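Local coordinates for lipase-esterase related protein (Clostridium acetobutylicum, PDB 3E0X) that probably acts as a hydrolase of the alpha/beta hydrolase fold, although its natural substrate is not established, at residues M4-H9 with L46-G51; N17-V22 with K37-Y42; E130-N135 with D171-K176. All coordinates share one frame; numbering follows the deposited sequence. Where two conformers were deposited one is given.

Overall arrangement
Interactions 1 and 2 belong to the same mixed sheet of the alpha/beta hydrolase fold, whereas interaction 3 lies in the helices inserted between strands 109-115 and 191-196. Interaction 1, partly buried, ties the edge strand 7-11 to strand 43-47 through backbone hydrogen bonds. Interaction 2, nested within the loop that interaction 1 closes, is buried and apolar, and packs the connection leading into strand 43-47 against strand 18-22. The two meet directly, through a probable backbone hydrogen bond from L47 N to F21 O and through L46 packing on F21. Interaction 3, centred about 31 Å from the centre of interaction 2, joins two helices, grading from buried leucine and isoleucine to an exposed tyrosine-lysine pair.

Interaction 1. Residues M4-H9 with L46-G51; sequences MLHYVH and LLDLKG
An antiparallel ladder joins the edge strand of the alpha/beta hydrolase sheet, 7-11, to strand 43-47. Three backbone hydrogen bonds link the segments. V8 and L46 form a hydrogen-bonded pair, with V8 N donating to L46 O at 2.9 Å and L46 N returning a bond to V8 O at 2.8 Å, both donors lying in the plane of the accepting carbonyl. Next to them Y7 and L47 make a non-hydrogen-bonded pair, and beyond it D48 N reaches H6 O almost straight (2.9 Å, 176° at the hydrogen), though from above the carbonyl plane.

Apolar contacts extend the pairing on the face that carries Y7 and L47. L5 crosses L47 obliquely, its CD1 packing 3.9 Å from both L47 CG and L47 CD2. Its other branch, CD2, is a methyl laid over polar backbone, 3.5 Å from both D48 O and K50 N. Y7 CG takes the crowded position between backbone N and carbonyl carbon (chi1 67°), and the ring leads away from the partner strand.

H6 and D48 run side by side, pointing the same way. The buried D48 carboxylate is bonded beyond the pair, OD1 by L29 N and OD2 by E54 N. With the two planes 29° apart, the imidazole turns a C-H edge to it rather than a nitrogen, and H6 CD2 comes within 3.0 Å of D48 OD2.

Interaction 2. Residues N17-V22 with K37-Y42; sequences NTLLFV and KYLEDY
Strand 18-22 of the alpha/beta hydrolase sheet is covered here by the loop that leads to its parallel neighbour, strand 43-47. The close packing comes from alternate residues of the strand, L19 and F21, whose side chains leave the backbone toward the loop. L19, F21, L39 and Y42 all hold CG anti to the carbonyl carbon, beside the backbone N. L19 sends CD1 to the Y42 ring, 3.6 Å from Y42 CD2, approaching obliquely. The same methyl lies 4.1 Å from L39 CD1, so L19 touches both loop side chains. L39 CD1 also meets the edge of the F21 ring, near its plane, at 3.7 Å from F21 CZ. F21 in turn packs edge-to-face with F32, and L39 CD2 lies at the edge of the Y42 ring.

Toward N17 the fit loosens: N17 CB stands 4.2 Å from Y42 CD1, and N17 O is 3.8 Å from Y42 CB. On the solvent side E40 and D41 form the exposed middle of a type I beta turn, closed by Y42 N donating to L39 O at 3.1 Å. This turn presents L39 and Y42 together to the sheet, while the partly exposed tyrosine also rests on K242 and I245 near the C-terminus.

No hydrogen bond spans the two segments, so the contact rests on the apolar fit of methyl groups and rings, which sets few demands on direction.

Interaction 3. Residues E130-N135 with D171-K176; sequences EKIYHN and DLIACK
D171 OD2 is gripped by two hydrogen bonds, one with H52 NE2 and one from G26 N, while OD1 of the same buried carboxylate is bonded to Y66 OH. One residue on, helix 165-177 turns L172 toward helix 126-133. I132 CD1 meets L172 CD1 at 3.6 Å, the two side chains crossing at about a right angle, and I132 CG2 slides past I173 CG1 at 3.7 Å.

Both helices belong to the insertion between strands 109-115 and 191-196, where alpha/beta hydrolases commonly carry a cap over the active site; consistent with this, the L172 side chain is about 5 Å from bound ortho-xylene. Helix 126-133 closes in a Schellman motif, with Q136 N bonded to K131 O, N135 N to I132 O, and N135 as the C-prime residue at positive phi.

On the exposed side K176 runs extended, bends at chi4 (-145°), and donates from NZ to Y133 OH at 2.7 Å. The 2.4 Å between Y133 OH and K176 CD is too short for a relaxed contact: this placement of the tyrosine, one of two modelled, probably does not coexist with this lysine position, and the NZ bond deserves the same caution.

Interaction 1. Residues M4-H9 with L46-G51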
loop_
_atom_site.group_PDB
_atom_site.type_symbol
_atom_site.label_atom_id
_atom_site.label_comp_id
_atom_site.label_asym_id
_atom_site.label_seq_id
_atom_site.Cartn_x
_atom_site.Cartn_y
_atom_site.Cartn_z
HETATM N N MSE A 4 -9.721 -15.705 7.903
HETATM C CA MSE A 4 -8.619 -14.768 7.849
HETATM C C MSE A 4 -8.187 -14.551 6.400
HETATM O O MSE A 4 -8.299 -15.443 5.542
HETATM C CB MSE A 4 -7.416 -15.231 8.700
HETATM C CG MSE A 4 -7.623 -15.248 10.240
HETATM SE SE MSE A 4 -7.818 -13.519 11.121
HETATM C CE MSE A 4 -9.753 -13.552 11.165
ATOM N N LEU A 5 -7.676 -13.359 6.138
ATOM C CA LEU A 5 -7.061 -13.088 4.860
ATOM C C LEU A 5 -5.874 -14.020 4.602
ATOM O O LEU A 5 -5.168 -14.438 5.531
ATOM C CB LEU A 5 -6.607 -11.633 4.831
ATOM C CG LEU A 5 -7.705 -10.589 4.961
ATOM C CD1 LEU A 5 -7.064 -9.247 5.221
ATOM C CD2 LEU A 5 -8.568 -10.595 3.689
ATOM N N HIS A 6 -5.653 -14.332 3.329
ATOM C CA HIS A 6 -4.472 -15.071 2.910
ATOM C C HIS A 6 -3.245 -14.189 3.101
ATOM O O HIS A 6 -3.302 -12.976 2.901
ATOM C CB HIS A 6 -4.599 -15.433 1.431
ATOM C CG HIS A 6 -3.338 -15.969 0.821
ATOM N ND1 HIS A 6 -2.859 -17.239 1.084
ATOM C CD2 HIS A 6 -2.450 -15.404 -0.031
ATOM C CE1 HIS A 6 -1.730 -17.429 0.417
ATOM N NE2 HIS A 6 -1.466 -16.333 -0.275
ATOM N N TYR A 7 -2.134 -14.793 3.479
ATOM C CA TYR A 7 -0.890 -14.062 3.570
ATOM C C TYR A 7 0.261 -15.015 3.264
ATOM O O TYR A 7 0.107 -16.257 3.310
ATOM C CB TYR A 7 -0.680 -13.459 4.966
ATOM C CG TYR A 7 -0.466 -14.495 6.043
ATOM C CD1 TYR A 7 0.817 -14.883 6.421
ATOM C CD2 TYR A 7 -1.547 -15.095 6.669
ATOM C CE1 TYR A 7 1.023 -15.868 7.411
ATOM C CE2 TYR A 7 -1.359 -16.049 7.663
ATOM C CZ TYR A 7 -0.074 -16.436 8.026
ATOM O OH TYR A 7 0.100 -17.400 9.015
ATOM N N VAL A 8 1.404 -14.410 2.984
ATOM C CA VAL A 8 2.682 -15.101 2.802
ATOM C C VAL A 8 3.633 -14.636 3.914
ATOM O O VAL A 8 3.686 -13.425 4.209
ATOM C CB VAL A 8 3.275 -14.786 1.399
ATOM C CG1 VAL A 8 4.696 -15.291 1.284
ATOM C CG2 VAL A 8 2.427 -15.428 0.306
ATOM N N HIS A 9 4.406 -15.562 4.467
ATOM C CA HIS A 9 5.257 -15.287 5.614
ATOM C C HIS A 9 6.695 -15.620 5.238
ATOM O O HIS A 9 7.016 -16.787 4.964
ATOM C CB HIS A 9 4.768 -16.196 6.737
ATOM C CG HIS A 9 5.258 -15.814 8.093
ATOM N ND1 HIS A 9 5.045 -16.608 9.199
ATOM C CD2 HIS A 9 5.945 -14.729 8.530
ATOM C CE1 HIS A 9 5.596 -16.036 10.256
ATOM N NE2 HIS A 9 6.131 -14.883 9.884
ATOM N N LEU A 46 3.008 -10.682 4.249
ATOM C CA LEU A 46 2.449 -9.987 3.080
ATOM C C LEU A 46 1.028 -10.459 2.904
ATOM O O LEU A 46 0.797 -11.635 2.714
ATOM C CB LEU A 46 3.302 -10.239 1.821
ATOM C CG LEU A 46 4.739 -9.758 2.109
ATOM C CD1 LEU A 46 5.630 -10.930 2.459
ATOM C CD2 LEU A 46 5.329 -8.897 0.992
ATOM N N LEU A 47 0.066 -9.538 3.002
ATOM C CA LEU A 47 -1.366 -9.811 3.012
ATOM C C LEU A 47 -1.981 -9.743 1.611
ATOM O O LEU A 47 -1.613 -8.840 0.855
ATOM C CB LEU A 47 -2.009 -8.696 3.853
ATOM C CG LEU A 47 -3.260 -8.930 4.680
ATOM C CD1 LEU A 47 -3.132 -10.229 5.464
ATOM C CD2 LEU A 47 -3.525 -7.740 5.617
ATOM N N ASP A 48 -2.925 -10.617 1.283
ATOM C CA ASP A 48 -3.815 -10.358 0.143
ATOM C C ASP A 48 -5.111 -9.765 0.690
ATOM O O ASP A 48 -5.797 -10.370 1.547
ATOM C CB ASP A 48 -4.131 -11.653 -0.630
ATOM C CG ASP A 48 -3.070 -12.021 -1.670
ATOM O OD1 ASP A 48 -2.386 -11.124 -2.217
ATOM O OD2 ASP A 48 -2.963 -13.232 -1.982
ATOM N N LEU A 49 -5.464 -8.577 0.216
ATOM C CA LEU A 49 -6.740 -7.985 0.628
ATOM C C LEU A 49 -7.897 -8.813 0.075
ATOM O O LEU A 49 -7.758 -9.492 -0.930
ATOM C CB LEU A 49 -6.859 -6.528 0.136
ATOM C CG LEU A 49 -5.830 -5.537 0.694
ATOM C CD1 LEU A 49 -5.896 -4.200 -0.061
ATOM C CD2 LEU A 49 -6.081 -5.380 2.204
ATOM N N LYS A 50 -9.048 -8.734 0.721
ATOM C CA LYS A 50 -10.206 -9.527 0.317
ATOM C C LYS A 50 -10.499 -9.305 -1.157
ATOM O O LYS A 50 -10.512 -8.170 -1.656
ATOM C CB LYS A 50 -11.401 -9.147 1.201
ATOM C CG LYS A 50 -12.705 -9.951 1.003
ATOM C CD LYS A 50 -13.705 -9.599 2.170
ATOM C CE LYS A 50 -15.098 -10.059 1.923
ATOM N NZ LYS A 50 -15.930 -9.028 1.293
ATOM N N GLY A 51 -10.714 -10.414 -1.856
ATOM C CA GLY A 51 -10.992 -10.378 -3.281
ATOM C C GLY A 51 -9.785 -10.254 -4.203
ATOM O O GLY A 51 -9.947 -10.195 -5.424
#

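Interaction 2. Residues N17-V22 with K37-Y42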
loop_
_atom_site.group_PDB
_atom_site.type_symbol
_atom_site.label_atom_id
_atom_site.label_comp_id
_atom_site.label_asym_id
_atom_site.label_seq_id
_atom_site.Cartn_x
_atom_site.Cartn_y
_atom_site.Cartn_z
ATOM N N ASN A 17 11.065 -7.359 14.917
ATOM C CA ASN A 17 10.430 -6.373 14.084
ATOM C C ASN A 17 9.606 -7.057 12.995
ATOM O O ASN A 17 10.125 -7.810 12.150
ATOM C CB ASN A 17 11.493 -5.408 13.555
ATOM C CG ASN A 17 12.554 -5.082 14.621
ATOM O OD1 ASN A 17 12.225 -4.677 15.744
ATOM N ND2 ASN A 17 13.820 -5.296 14.283
ATOM N N THR A 18 8.304 -6.818 13.054
ATOM C CA THR A 18 7.359 -7.429 12.136
ATOM C C THR A 18 6.908 -6.375 11.142
ATOM O O THR A 18 6.500 -5.288 11.547
ATOM C CB THR A 18 6.133 -7.986 12.927
ATOM O OG1 THR A 18 6.563 -9.066 13.767
ATOM C CG2 THR A 18 5.052 -8.470 12.007
ATOM N N LEU A 19 6.981 -6.709 9.856
ATOM C CA LEU A 19 6.533 -5.798 8.822
ATOM C C LEU A 19 5.337 -6.434 8.163
ATOM O O LEU A 19 5.421 -7.565 7.638
ATOM C CB LEU A 19 7.634 -5.594 7.791
ATOM C CG LEU A 19 9.023 -5.130 8.238
ATOM C CD1 LEU A 19 9.972 -4.863 7.038
ATOM C CD2 LEU A 19 8.965 -3.924 9.122
ATOM N N LEU A 20 4.217 -5.721 8.190
ATOM C CA LEU A 20 2.999 -6.215 7.555
ATOM C C LEU A 20 2.765 -5.353 6.307
ATOM O O LEU A 20 2.548 -4.140 6.414
ATOM C CB LEU A 20 1.822 -6.115 8.543
ATOM C CG LEU A 20 0.470 -6.577 8.006
ATOM C CD1 LEU A 20 0.473 -8.016 7.586
ATOM C CD2 LEU A 20 -0.618 -6.360 9.034
ATOM N N PHE A 21 2.821 -5.994 5.133
ATOM C CA PHE A 21 2.738 -5.313 3.843
ATOM C C PHE A 21 1.328 -5.384 3.313
ATOM O O PHE A 21 0.745 -6.481 3.217
ATOM C CB PHE A 21 3.657 -5.998 2.816
ATOM C CG PHE A 21 5.139 -5.958 3.171
ATOM C CD1 PHE A 21 6.014 -5.108 2.480
ATOM C CD2 PHE A 21 5.682 -6.805 4.147
ATOM C CE1 PHE A 21 7.396 -5.090 2.773
ATOM C CE2 PHE A 21 7.044 -6.797 4.430
ATOM C CZ PHE A 21 7.904 -5.959 3.761
ATOM N N VAL A 22 0.819 -4.232 2.882
ATOM C CA VAL A 22 -0.521 -4.124 2.335
ATOM C C VAL A 22 -0.421 -3.515 0.939
ATOM O O VAL A 22 -0.005 -2.357 0.771
ATOM C CB VAL A 22 -1.401 -3.209 3.208
ATOM C CG1 VAL A 22 -2.781 -3.092 2.603
ATOM C CG2 VAL A 22 -1.475 -3.734 4.638
ATOM N N LYS A 37 12.933 -8.738 -1.057
ATOM C CA LYS A 37 14.308 -9.245 -1.147
ATOM C C LYS A 37 15.325 -8.471 -0.285
ATOM O O LYS A 37 16.405 -8.999 0.037
ATOM C CB LYS A 37 14.782 -9.285 -2.611
ATOM C CG LYS A 37 13.946 -10.170 -3.512
ATOM C CD LYS A 37 14.455 -10.045 -4.947
ATOM C CE LYS A 37 13.767 -11.032 -5.865
ATOM N NZ LYS A 37 14.258 -10.853 -7.250
ATOM N N TYR A 38 14.992 -7.235 0.093
ATOM C CA TYR A 38 15.925 -6.340 0.799
ATOM C C TYR A 38 15.540 -6.178 2.269
ATOM O O TYR A 38 16.176 -5.426 3.016
ATOM C CB TYR A 38 16.004 -4.969 0.080
ATOM C CG TYR A 38 16.402 -5.145 -1.374
ATOM C CD1 TYR A 38 17.746 -5.324 -1.722
ATOM C CD2 TYR A 38 15.445 -5.206 -2.389
ATOM C CE1 TYR A 38 18.125 -5.542 -3.068
ATOM C CE2 TYR A 38 15.819 -5.426 -3.726
ATOM C CZ TYR A 38 17.161 -5.590 -4.049
ATOM O OH TYR A 38 17.572 -5.792 -5.357
ATOM N N LEU A 39 14.516 -6.924 2.677
ATOM C CA LEU A 39 13.983 -6.820 4.045
ATOM C C LEU A 39 14.004 -8.163 4.776
ATOM O O LEU A 39 13.200 -8.413 5.693
ATOM C CB LEU A 39 12.575 -6.234 3.993
ATOM C CG LEU A 39 12.542 -4.783 3.498
ATOM C CD1 LEU A 39 11.126 -4.300 3.187
ATOM C CD2 LEU A 39 13.236 -3.865 4.526
ATOM N N GLU A 40 14.942 -9.022 4.377
ATOM C CA GLU A 40 15.023 -10.404 4.868
ATOM C C GLU A 40 15.392 -10.540 6.325
ATOM O O GLU A 40 15.177 -11.610 6.917
ATOM C CB GLU A 40 15.995 -11.208 3.995
ATOM C CG GLU A 40 15.370 -11.626 2.712
ATOM C CD GLU A 40 16.224 -12.597 1.941
ATOM O OE1 GLU A 40 16.946 -13.397 2.583
ATOM O OE2 GLU A 40 16.149 -12.555 0.690
ATOM N N ASP A 41 15.899 -9.470 6.931
ATOM C CA ASP A 41 16.267 -9.498 8.345
ATOM C C ASP A 41 15.058 -9.293 9.258
ATOM O O ASP A 41 15.168 -9.387 10.494
ATOM C CB ASP A 41 17.344 -8.443 8.668
ATOM C CG ASP A 41 18.753 -8.877 8.237
ATOM O OD1 ASP A 41 19.015 -10.093 8.187
ATOM O OD2 ASP A 41 19.608 -8.002 7.959
ATOM N N TYR A 42 13.912 -8.998 8.646
ATOM C CA TYR A 42 12.690 -8.728 9.399
ATOM C C TYR A 42 11.653 -9.823 9.223
ATOM O O TYR A 42 11.748 -10.655 8.324
ATOM C CB TYR A 42 12.112 -7.401 8.948
ATOM C CG TYR A 42 13.125 -6.285 8.938
ATOM C CD1 TYR A 42 13.843 -5.949 10.091
ATOM C CD2 TYR A 42 13.385 -5.571 7.774
ATOM C CE1 TYR A 42 14.781 -4.919 10.084
ATOM C CE2 TYR A 42 14.308 -4.542 7.755
ATOM C CZ TYR A 42 15.003 -4.218 8.906
ATOM O OH TYR A 42 15.905 -3.183 8.840
#

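Interaction 3. Residues E130-N135 with D171-K176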
loop_
_atom_site.group_PDB
_atom_site.type_symbol
_atom_site.label_atom_id
_atom_site.label_comp_id
_atom_site.label_asym_id
_atom_site.label_seq_id
_atom_site.Cartn_x
_atom_site.Cartn_y
_atom_site.Cartn_z
ATOM N N GLU A 130 -13.216 9.293 -15.466
ATOM C CA GLU A 130 -14.474 9.222 -16.226
ATOM C C GLU A 130 -14.607 7.851 -16.875
ATOM O O GLU A 130 -15.666 7.229 -16.840
ATOM C CB GLU A 130 -14.541 10.319 -17.297
ATOM C CG GLU A 130 -15.803 10.279 -18.162
ATOM C CD GLU A 130 -17.009 10.956 -17.506
ATOM O OE1 GLU A 130 -16.806 11.843 -16.644
ATOM O OE2 GLU A 130 -18.158 10.617 -17.867
ATOM N N LYS A 131 -13.522 7.398 -17.496
ATOM C CA LYS A 131 -13.525 6.056 -18.091
ATOM C C LYS A 131 -13.821 4.993 -17.042
ATOM O O LYS A 131 -14.620 4.088 -17.292
ATOM C CB LYS A 131 -12.215 5.746 -18.825
ATOM C CG LYS A 131 -12.002 6.651 -20.047
ATOM C CD LYS A 131 -10.569 6.600 -20.555
ATOM C CE LYS A 131 -10.272 7.716 -21.573
ATOM N NZ LYS A 131 -8.854 7.710 -21.995
ATOM N N ILE A 132 -13.182 5.097 -15.872
ATOM C CA ILE A 132 -13.376 4.134 -14.792
ATOM C C ILE A 132 -14.861 4.101 -14.394
ATOM O O ILE A 132 -15.439 3.019 -14.193
ATOM C CB ILE A 132 -12.487 4.503 -13.558
ATOM C CG1 ILE A 132 -10.985 4.267 -13.837
ATOM C CG2 ILE A 132 -12.911 3.730 -12.261
ATOM C CD1 ILE A 132 -10.612 2.836 -14.157
ATOM N N TYR A 133 -15.469 5.282 -14.250
ATOM C CA TYR A 133 -16.902 5.352 -13.931
ATOM C C TYR A 133 -17.776 4.722 -14.997
ATOM O O TYR A 133 -18.917 4.311 -14.703
ATOM C CB TYR A 133 -17.378 6.783 -13.677
ATOM C CG TYR A 133 -16.806 7.366 -12.423
ATOM C CD1 TYR A 133 -16.774 6.623 -11.238
ATOM C CD2 TYR A 133 -16.298 8.664 -12.414
ATOM C CE1 TYR A 133 -16.257 7.143 -10.095
ATOM C CE2 TYR A 133 -15.756 9.192 -11.263
ATOM C CZ TYR A 133 -15.756 8.417 -10.099
ATOM O OH TYR A 133 -15.243 8.897 -8.927
ATOM N N HIS A 134 -17.239 4.626 -16.219
ATOM C CA HIS A 134 -17.951 3.961 -17.328
ATOM C C HIS A 134 -17.480 2.515 -17.543
ATOM O O HIS A 134 -17.752 1.901 -18.577
ATOM C CB HIS A 134 -17.881 4.799 -18.603
ATOM C CG HIS A 134 -18.726 6.026 -18.529
ATOM N ND1 HIS A 134 -18.349 7.153 -17.829
ATOM C CD2 HIS A 134 -19.947 6.301 -19.054
ATOM C CE1 HIS A 134 -19.310 8.059 -17.909
ATOM N NE2 HIS A 134 -20.285 7.573 -18.652
ATOM N N ASN A 135 -16.794 2.006 -16.522
ATOM C CA ASN A 135 -16.355 0.625 -16.427
ATOM C C ASN A 135 -15.298 0.274 -17.464
ATOM O O ASN A 135 -15.187 -0.886 -17.883
ATOM C CB ASN A 135 -17.540 -0.337 -16.477
ATOM C CG ASN A 135 -17.360 -1.507 -15.517
ATOM O OD1 ASN A 135 -16.929 -2.584 -15.922
ATOM N ND2 ASN A 135 -17.653 -1.284 -14.241
ATOM N N ASP A 171 -11.257 -0.680 -6.993
ATOM C CA ASP A 171 -10.250 -0.091 -6.126
ATOM C C ASP A 171 -9.996 1.379 -6.458
ATOM O O ASP A 171 -9.799 2.187 -5.543
ATOM C CB ASP A 171 -8.960 -0.897 -6.195
ATOM C CG ASP A 171 -9.077 -2.266 -5.536
ATOM O OD1 ASP A 171 -10.072 -2.519 -4.813
ATOM O OD2 ASP A 171 -8.140 -3.085 -5.722
ATOM N N LEU A 172 -9.996 1.749 -7.747
ATOM C CA LEU A 172 -9.791 3.166 -8.106
ATOM C C LEU A 172 -10.970 4.030 -7.673
ATOM O O LEU A 172 -10.778 5.177 -7.257
ATOM C CB LEU A 172 -9.521 3.332 -9.604
ATOM C CG LEU A 172 -8.151 2.828 -10.062
ATOM C CD1 LEU A 172 -8.059 2.760 -11.582
ATOM C CD2 LEU A 172 -7.004 3.642 -9.464
ATOM N N ILE A 173 -12.183 3.474 -7.731
ATOM C CA ILE A 173 -13.352 4.180 -7.200
ATOM C C ILE A 173 -13.203 4.354 -5.679
ATOM O O ILE A 173 -13.461 5.452 -5.151
ATOM C CB ILE A 173 -14.686 3.454 -7.583
ATOM C CG1 ILE A 173 -14.893 3.564 -9.105
ATOM C CG2 ILE A 173 -15.852 4.009 -6.775
ATOM C CD1 ILE A 173 -16.032 2.708 -9.687
ATOM N N ALA A 174 -12.760 3.295 -4.981
ATOM C CA ALA A 174 -12.526 3.410 -3.527
ATOM C C ALA A 174 -11.514 4.529 -3.255
ATOM O O ALA A 174 -11.690 5.339 -2.309
ATOM C CB ALA A 174 -12.036 2.079 -2.960
ATOM N N CYS A 175 -10.484 4.618 -4.112
ATOM C CA CYS A 175 -9.480 5.674 -3.917
ATOM C C CYS A 175 -10.031 7.061 -4.164
ATOM O O CYS A 175 -9.703 8.001 -3.431
ATOM C CB CYS A 175 -8.272 5.439 -4.813
ATOM S SG CYS A 175 -7.247 4.055 -4.256
ATOM N N LYS A 176 -10.881 7.202 -5.181
ATOM C CA LYS A 176 -11.457 8.508 -5.455
ATOM C C LYS A 176 -12.404 8.948 -4.314
ATOM O O LYS A 176 -12.561 10.150 -4.069
ATOM C CB LYS A 176 -12.171 8.525 -6.806
ATOM C CG LYS A 176 -12.820 9.864 -7.076
ATOM C CD LYS A 176 -13.193 10.108 -8.513
ATOM C CE LYS A 176 -13.902 11.465 -8.568
ATOM N NZ LYS A 176 -15.001 11.538 -9.557
#